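Local structure of putative membrane protein (Yersinia pestis CO92, 5TF3) at residues L17-I22 with Y56-Y61; S26-M31 with Q37-S42; S86-A91 with H121-P126. The protein is of unknown function but belongs to the DUF1198 family and is probably membrane-associated, its crystallised part folding as a compact all-helical domain. One frame throughout, in Å; residues are numbered along the deposited sequence.

Helix 48-65 ties the three contacts together. Interaction 2 (26-31 with 37-42) is nested inside the loop that interaction 1 (17-22 with 56-61) closes, and their centres lie about 12 Å apart. They meet where L57 CD1 packs 3.5 Å from F39 CE1 and where Y61 OH probably hydrogen-bonds E30 OE2 at 2.7 Å. Interaction 3 (86-91 with 121-126) follows in the chain, about 18 Å from interaction 1 between centres, joined to it by Y56 OH, 2.6 Å from S86 O. Interactions 2 and 3 lie on opposite sides of the chain's centre, their nearest atoms about 12 Å apart. The first two are buried and apolar; the third is polar and at the surface.

Interaction 1 of 3, residues L17-I22 with Y56-Y61; sequences LKIKPI and YLVFIY
None of the three residues that touch here, L17, I19 and V58, carries a ring, and the flat groups of helical segment 56-61 are turned to other neighbours. Y56 stacks on the ring of H93, F59 meets Y118 with the two planes at about 55°, and Y61 packs on M27. Toward segment 17-22 the helix presents V58. L17 and V58 approach tip to tip, with L17 CD1 3.9 Å from V58 CG1 and 4.1 Å from V58 CB. The valine turns CG1 to the contact by setting it anti to the backbone N (chi1 175°). The leucine arm is extended at its second torsion, which carries CD1 to the far end of the side chain. I19 comes in more loosely beside it, its CD1 4.4 Å from the same methyl, V58 CG1. The two incoming methyls also touch each other, I19 CD1 lying 3.9 Å from L17 CD1, and the three form a small triangle of van der Waals contacts. W76 of helix 70-82 borders both I19 and V58, while I24 and M27 of helix 22-29 also touch V58. L17 further rests on A83. The backbone explains why L17 and I19 can work together. K18, with positive phi (57°), bends the chain at the end of helix 2-17, so that the residues before and after it both reach V58, and keeps an exposed side chain whose NZ makes a weak hydrogen bond to N15 O. K18 N bonds to N15 O and I19 N to S14 O. The arrangement is a Schellman motif in which the residues flanking K18 at C-prime pack their aliphatic tips on a buried helix, here helix 48-65 inside an all-alpha domain.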
# COMPACT_ATOMS: atom_id res chain seq x y z
N LEU A 17 6.17 -4.88 -7.27
CA LEU A 17 7.00 -4.77 -6.09
C LEU A 17 8.10 -5.83 -5.99
O LEU A 17 9.01 -5.70 -5.15
CB LEU A 17 6.11 -4.82 -4.85
CG LEU A 17 5.18 -3.62 -4.75
CD1 LEU A 17 4.26 -3.81 -3.56
CD2 LEU A 17 6.00 -2.34 -4.61
N LYS A 18 8.04 -6.88 -6.84
CA LYS A 18 8.99 -8.00 -6.80
C LYS A 18 8.99 -8.68 -5.43
O LYS A 18 10.04 -8.88 -4.82
CB LYS A 18 10.40 -7.58 -7.18
CG LYS A 18 10.53 -6.87 -8.51
CD LYS A 18 10.26 -7.82 -9.66
CE LYS A 18 10.40 -7.12 -11.01
NZ LYS A 18 9.61 -7.84 -12.06
N ILE A 19 7.80 -9.01 -4.93
CA ILE A 19 7.64 -9.71 -3.66
C ILE A 19 6.71 -10.89 -3.92
O ILE A 19 6.03 -10.96 -4.94
CB ILE A 19 7.09 -8.80 -2.53
CG1 ILE A 19 5.66 -8.32 -2.86
CG2 ILE A 19 8.00 -7.58 -2.30
CD1 ILE A 19 5.13 -7.28 -1.91
N LYS A 20 6.73 -11.84 -2.99
CA LYS A 20 5.91 -13.03 -3.16
C LYS A 20 4.42 -12.68 -3.08
O LYS A 20 4.03 -11.77 -2.34
CB LYS A 20 6.24 -14.07 -2.09
CG LYS A 20 7.63 -14.69 -2.23
CD LYS A 20 7.88 -15.71 -1.13
CE LYS A 20 9.06 -16.63 -1.48
NZ LYS A 20 9.22 -17.71 -0.47
N PRO A 21 3.56 -13.41 -3.80
CA PRO A 21 2.12 -13.10 -3.79
C PRO A 21 1.50 -13.12 -2.40
O PRO A 21 0.54 -12.38 -2.17
CB PRO A 21 1.52 -14.21 -4.67
CG PRO A 21 2.63 -14.69 -5.50
CD PRO A 21 3.90 -14.51 -4.73
N ILE A 22 2.00 -13.96 -1.48
CA ILE A 22 1.43 -14.04 -0.14
C ILE A 22 1.28 -12.66 0.49
O ILE A 22 0.35 -12.41 1.26
CB ILE A 22 2.26 -14.98 0.76
CG1 ILE A 22 1.60 -15.18 2.12
CG2 ILE A 22 3.65 -14.44 0.97
CD1 ILE A 22 0.32 -15.96 2.06
N TYR A 56 1.00 1.59 -2.62
CA TYR A 56 0.94 2.33 -1.36
C TYR A 56 -0.00 1.68 -0.36
O TYR A 56 0.19 1.83 0.85
CB TYR A 56 0.54 3.78 -1.63
CG TYR A 56 1.63 4.56 -2.32
CD1 TYR A 56 2.74 5.02 -1.62
CD2 TYR A 56 1.55 4.84 -3.68
CE1 TYR A 56 3.74 5.76 -2.26
CE2 TYR A 56 2.53 5.56 -4.32
CZ TYR A 56 3.62 6.02 -3.61
OH TYR A 56 4.59 6.74 -4.27
N LEU A 57 -1.05 0.98 -0.83
CA LEU A 57 -1.91 0.25 0.10
C LEU A 57 -1.18 -0.94 0.71
O LEU A 57 -1.36 -1.25 1.89
CB LEU A 57 -3.19 -0.24 -0.60
CG LEU A 57 -4.31 0.77 -0.81
CD1 LEU A 57 -5.45 0.08 -1.50
CD2 LEU A 57 -4.76 1.35 0.51
N VAL A 58 -0.39 -1.64 -0.11
CA VAL A 58 0.49 -2.70 0.39
C VAL A 58 1.40 -2.16 1.49
O VAL A 58 1.53 -2.75 2.57
CB VAL A 58 1.29 -3.31 -0.78
CG1 VAL A 58 2.31 -4.32 -0.27
CG2 VAL A 58 0.34 -3.97 -1.77
N PHE A 59 2.05 -1.02 1.22
CA PHE A 59 2.91 -0.40 2.23
C PHE A 59 2.13 -0.10 3.51
O PHE A 59 2.56 -0.48 4.61
CB PHE A 59 3.51 0.89 1.64
CG PHE A 59 4.29 1.71 2.63
CD1 PHE A 59 3.67 2.69 3.40
CD2 PHE A 59 5.66 1.53 2.77
CE1 PHE A 59 4.38 3.45 4.31
CE2 PHE A 59 6.39 2.29 3.67
CZ PHE A 59 5.74 3.26 4.45
N ILE A 60 0.99 0.59 3.40
CA ILE A 60 0.23 0.96 4.60
C ILE A 60 -0.20 -0.29 5.37
O ILE A 60 -0.09 -0.33 6.60
CB ILE A 60 -0.99 1.81 4.21
CG1 ILE A 60 -0.54 3.22 3.78
CG2 ILE A 60 -2.01 1.83 5.37
CD1 ILE A 60 -1.65 4.08 3.18
N TYR A 61 -0.65 -1.32 4.66
CA TYR A 61 -1.09 -2.54 5.33
C TYR A 61 0.05 -3.17 6.13
O TYR A 61 -0.11 -3.49 7.31
CB TYR A 61 -1.66 -3.55 4.33
CG TYR A 61 -2.00 -4.88 4.98
CD1 TYR A 61 -3.18 -5.03 5.74
CD2 TYR A 61 -1.15 -5.98 4.88
CE1 TYR A 61 -3.48 -6.24 6.36
CE2 TYR A 61 -1.45 -7.20 5.50
CZ TYR A 61 -2.61 -7.32 6.24
OH TYR A 61 -2.91 -8.51 6.85

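Interaction 2 of 3, residues S26-M31 with Q37-S42; sequences SMLQEM and QMFIRS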
# COMPACT_ATOMS: atom_id res chain seq x y z
N SER A 26 -2.47 -11.71 1.77
CA SER A 26 -2.72 -11.42 3.18
C SER A 26 -3.48 -10.11 3.35
O SER A 26 -4.39 -10.00 4.19
CB SER A 26 -1.41 -11.38 3.96
OG SER A 26 -0.86 -12.69 4.02
N MSE A 27 -3.12 -9.10 2.57
CA MSE A 27 -3.83 -7.82 2.61
C MSE A 27 -5.29 -7.96 2.15
O MSE A 27 -6.19 -7.36 2.74
CB MSE A 27 -3.10 -6.79 1.76
CG MSE A 27 -3.82 -5.46 1.68
SE MSE A 27 -2.87 -4.32 0.44
CE MSE A 27 -3.30 -5.32 -1.18
N LEU A 28 -5.52 -8.76 1.11
CA LEU A 28 -6.89 -8.95 0.64
C LEU A 28 -7.76 -9.59 1.71
O LEU A 28 -8.92 -9.21 1.89
CB LEU A 28 -6.91 -9.79 -0.64
CG LEU A 28 -6.15 -9.18 -1.82
CD1 LEU A 28 -6.18 -10.15 -3.00
CD2 LEU A 28 -6.75 -7.84 -2.20
N GLN A 29 -7.21 -10.58 2.43
CA GLN A 29 -7.98 -11.27 3.47
C GLN A 29 -8.57 -10.30 4.48
O GLN A 29 -9.64 -10.55 5.02
CB GLN A 29 -7.10 -12.28 4.19
CG GLN A 29 -6.70 -13.47 3.37
CD GLN A 29 -5.83 -14.43 4.17
OE1 GLN A 29 -4.70 -14.73 3.78
NE2 GLN A 29 -6.35 -14.90 5.30
N GLU A 30 -7.88 -9.19 4.74
CA GLU A 30 -8.32 -8.21 5.73
C GLU A 30 -9.13 -7.07 5.12
O GLU A 30 -9.41 -6.09 5.81
CB GLU A 30 -7.12 -7.64 6.48
CG GLU A 30 -6.20 -8.71 7.06
CD GLU A 30 -5.81 -8.42 8.50
OE1 GLU A 30 -6.64 -7.84 9.24
OE2 GLU A 30 -4.68 -8.77 8.89
N MSE A 31 -9.47 -7.16 3.84
CA MSE A 31 -10.45 -6.25 3.28
C MSE A 31 -11.80 -6.95 3.32
O MSE A 31 -11.86 -8.16 3.19
CB MSE A 31 -10.11 -5.84 1.86
CG MSE A 31 -8.87 -5.00 1.70
SE MSE A 31 -8.64 -4.65 -0.17
CE MSE A 31 -6.92 -3.73 -0.12
N GLN A 37 -13.61 -6.72 -3.82
CA GLN A 37 -14.08 -6.76 -5.20
C GLN A 37 -13.77 -5.46 -5.92
O GLN A 37 -13.30 -5.48 -7.07
CB GLN A 37 -15.59 -7.04 -5.25
CG GLN A 37 -15.97 -8.44 -4.78
CD GLN A 37 -17.48 -8.59 -4.59
OE1 GLN A 37 -18.28 -7.83 -5.17
NE2 GLN A 37 -17.89 -9.55 -3.76
N MSE A 38 -14.01 -4.33 -5.27
CA MSE A 38 -13.70 -3.02 -5.83
C MSE A 38 -12.20 -2.86 -6.07
O MSE A 38 -11.78 -2.36 -7.12
CB MSE A 38 -14.23 -1.91 -4.90
CG MSE A 38 -15.75 -2.00 -4.65
SE MSE A 38 -16.45 -0.98 -3.10
CE MSE A 38 -16.15 0.83 -3.78
N PHE A 39 -11.39 -3.30 -5.10
CA PHE A 39 -9.94 -3.17 -5.24
C PHE A 39 -9.43 -4.03 -6.38
O PHE A 39 -8.61 -3.58 -7.19
CB PHE A 39 -9.25 -3.54 -3.93
CG PHE A 39 -7.75 -3.52 -4.02
CD1 PHE A 39 -7.05 -2.32 -3.96
CD2 PHE A 39 -7.04 -4.70 -4.16
CE1 PHE A 39 -5.66 -2.31 -4.04
CE2 PHE A 39 -5.64 -4.69 -4.25
CZ PHE A 39 -4.96 -3.49 -4.18
N ILE A 40 -9.90 -5.27 -6.45
CA ILE A 40 -9.48 -6.19 -7.50
C ILE A 40 -9.87 -5.65 -8.87
O ILE A 40 -9.09 -5.71 -9.83
CB ILE A 40 -10.10 -7.58 -7.26
CG1 ILE A 40 -9.43 -8.28 -6.08
CG2 ILE A 40 -10.08 -8.40 -8.53
CD1 ILE A 40 -7.97 -8.10 -6.01
N ARG A 41 -11.10 -5.15 -8.99
CA ARG A 41 -11.56 -4.67 -10.28
C ARG A 41 -10.77 -3.44 -10.72
O ARG A 41 -10.45 -3.31 -11.90
CB ARG A 41 -13.06 -4.35 -10.25
CG ARG A 41 -13.56 -3.89 -11.62
CD ARG A 41 -15.07 -3.74 -11.67
NE ARG A 41 -15.52 -2.89 -10.59
CZ ARG A 41 -16.35 -3.28 -9.62
NH1 ARG A 41 -16.85 -4.52 -9.62
NH2 ARG A 41 -16.68 -2.42 -8.67
N SER A 42 -10.45 -2.54 -9.79
CA SER A 42 -9.71 -1.35 -10.20
C SER A 42 -8.26 -1.69 -10.53
O SER A 42 -7.65 -1.05 -11.40
CB SER A 42 -9.81 -0.26 -9.13
OG SER A 42 -8.73 -0.33 -8.21
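L28 and F39 bring the backbones of helix 22-29 and helix 33-45 nearest each other, their CA atoms 8.8 Å apart, in two helices consecutive in the chain and joined by a short connection. F39 carries most of the contact. With CG anti to its backbone N (chi1 176°), its ring projects toward the first helix, and the side chains of M27, L28 and M31 each cross that of F39 at about a right angle. M31, a selenomethionine just past the end of helix 22-29, lays its terminal methyl over one ring face: M31 CE stands 4.0 Å from the centroid of the F39 ring and 12° off the normal, a CH-pi contact. The selenium follows at a slant, M31 SE being 4.7 Å from that centroid and 34° off the normal, which makes this a Met-aromatic pair. An extended chain beyond CG lets M31 reach so far from the loop. The other two partners approach the ring obliquely. M27, also selenomethionine, bends at its last torsion to bring CE 3.9 Å from F39 CZ, and L28 sets CD2 3.7 Å from F39 CD2. The same L28 methyl lies 4.0 Å from I40 CD1, so one leucine branch is shared between two residues on successive positions of helix 33-45. Around the ring, Y100 meets F39 edge-to-face, A54 and L57 of helix 48-65 pack against it, and I13 of helix 2-17 adds a further aliphatic neighbour. All five contacting side chains are buried and apolar. Cohesion between the segments therefore rests on dispersion and burial of hydrocarbon, probably helped by the polarisable chalcogen (selenium here, in place of methionine's sulfur) and by the methyl seated on the pi cloud, with no polar bond between them to fix a direction.

Interaction 3 of 3, residues S86-A91 with H121-P126; sequences SPILAA and HFNPEP
N123 spreads the two ends of its amide across P87, the side chains crossing obliquely. ND2 is directed at the proline's backbone, giving a weak hydrogen bond from N123 ND2 to P87 O of 3.3 Å with an angle of 147° at the hydrogen. OD1 rests instead against the proline ring, with N123 OD1 3.5 Å from P87 CG and 3.6 Å from P87 CB. The amide reaches the loop because CG is set anti to the carbonyl carbon (chi1 -68°), in a residue that has just left helix 108-122. I88 flanks the amide, its CA 3.8 Å from N123 ND2. The loop itself is shaped by an ST turn, in which I88 N donates to S86 OG at 3.1 Å. Beyond the two segments, N123 OD1 accepts from R77 NE, while ND2 also makes a weak bond to N119 OD1; Y118 OH is a second hydrogen-bond partner of P87 O. Bonds at both ends favour this rotation of the amide, R77 NE at OD1 being the stronger hold. The guanidinium of R77 at OD1 would probably polarise the group and make ND2 a somewhat better donor, yet the bond to the loop remains weak. This surface contact therefore joins the loop before helix 91-100 to the end of helix 108-122 through a shared polar network more than through any one strong bond.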
# COMPACT_ATOMS: atom_id res chain seq x y z
N SER A 86 7.88 6.53 -5.66
CA SER A 86 8.25 7.55 -4.67
C SER A 86 7.95 7.05 -3.27
O SER A 86 6.84 6.55 -3.02
CB SER A 86 7.51 8.86 -4.92
OG SER A 86 7.71 9.73 -3.82
N PRO A 87 8.89 7.14 -2.33
CA PRO A 87 8.59 6.76 -0.94
C PRO A 87 7.77 7.80 -0.19
O PRO A 87 7.46 7.59 0.98
CB PRO A 87 9.99 6.62 -0.32
CG PRO A 87 10.81 7.62 -1.07
CD PRO A 87 10.25 7.68 -2.47
N ILE A 88 7.41 8.92 -0.82
CA ILE A 88 6.59 9.91 -0.15
C ILE A 88 5.16 9.39 -0.04
O ILE A 88 4.57 8.94 -1.03
CB ILE A 88 6.65 11.26 -0.88
CG1 ILE A 88 8.06 11.83 -0.84
CG2 ILE A 88 5.68 12.26 -0.25
CD1 ILE A 88 8.18 13.15 -1.56
N LEU A 89 4.61 9.42 1.16
CA LEU A 89 3.26 8.93 1.41
C LEU A 89 2.32 10.13 1.50
O LEU A 89 2.56 11.06 2.28
CB LEU A 89 3.22 8.10 2.69
CG LEU A 89 1.89 7.41 3.01
CD1 LEU A 89 1.63 6.28 2.03
CD2 LEU A 89 1.83 6.92 4.45
N ALA A 90 1.28 10.13 0.68
CA ALA A 90 0.41 11.28 0.52
C ALA A 90 -0.97 11.00 1.10
O ALA A 90 -1.33 9.85 1.36
CB ALA A 90 0.29 11.68 -0.96
N ALA A 91 -1.74 12.07 1.30
CA ALA A 91 -3.03 11.98 1.97
C ALA A 91 -4.00 11.08 1.22
O ALA A 91 -4.88 10.46 1.82
CB ALA A 91 -3.66 13.36 2.14
N HIS A 121 10.44 11.43 9.38
CA HIS A 121 11.54 10.60 9.87
C HIS A 121 12.38 10.03 8.72
O HIS A 121 13.61 9.96 8.83
CB HIS A 121 10.99 9.47 10.74
CG HIS A 121 12.03 8.64 11.43
ND1 HIS A 121 12.57 8.97 12.65
CD2 HIS A 121 12.63 7.47 11.07
CE1 HIS A 121 13.46 8.06 13.01
NE2 HIS A 121 13.50 7.13 12.07
N PHE A 122 11.73 9.62 7.63
CA PHE A 122 12.41 8.84 6.61
C PHE A 122 12.68 9.57 5.30
O PHE A 122 13.53 9.12 4.54
CB PHE A 122 11.60 7.59 6.26
CG PHE A 122 11.64 6.52 7.30
CD1 PHE A 122 12.65 5.57 7.29
CD2 PHE A 122 10.65 6.46 8.28
CE1 PHE A 122 12.68 4.58 8.24
CE2 PHE A 122 10.68 5.47 9.24
CZ PHE A 122 11.69 4.52 9.22
N ASN A 123 11.96 10.64 4.98
CA ASN A 123 12.20 11.19 3.66
C ASN A 123 12.96 12.50 3.80
O ASN A 123 12.38 13.50 4.24
CB ASN A 123 10.89 11.38 2.90
CG ASN A 123 10.23 10.05 2.56
OD1 ASN A 123 10.88 9.14 2.05
ND2 ASN A 123 8.95 9.92 2.85
N PRO A 124 14.25 12.53 3.47
CA PRO A 124 15.10 13.66 3.88
C PRO A 124 14.64 14.96 3.23
O PRO A 124 14.19 14.99 2.09
CB PRO A 124 16.50 13.24 3.40
CG PRO A 124 16.27 12.17 2.38
CD PRO A 124 15.01 11.48 2.76
N GLU A 125 14.77 16.05 3.99
CA GLU A 125 14.14 17.33 3.70
C GLU A 125 14.59 18.00 2.40
O GLU A 125 13.75 18.63 1.74
CB GLU A 125 14.32 18.29 4.89
CG GLU A 125 15.64 18.16 5.64
CD GLU A 125 15.44 17.88 7.12
OE1 GLU A 125 15.61 16.72 7.55
OE2 GLU A 125 15.10 18.83 7.87
N PRO A 126 15.89 17.93 1.98
CA PRO A 126 16.22 18.47 0.65
C PRO A 126 15.69 17.55 -0.45
O PRO A 126 16.31 16.53 -0.76
CB PRO A 126 17.75 18.54 0.64
CG PRO A 126 18.19 18.30 2.06
CD PRO A 126 17.11 17.46 2.67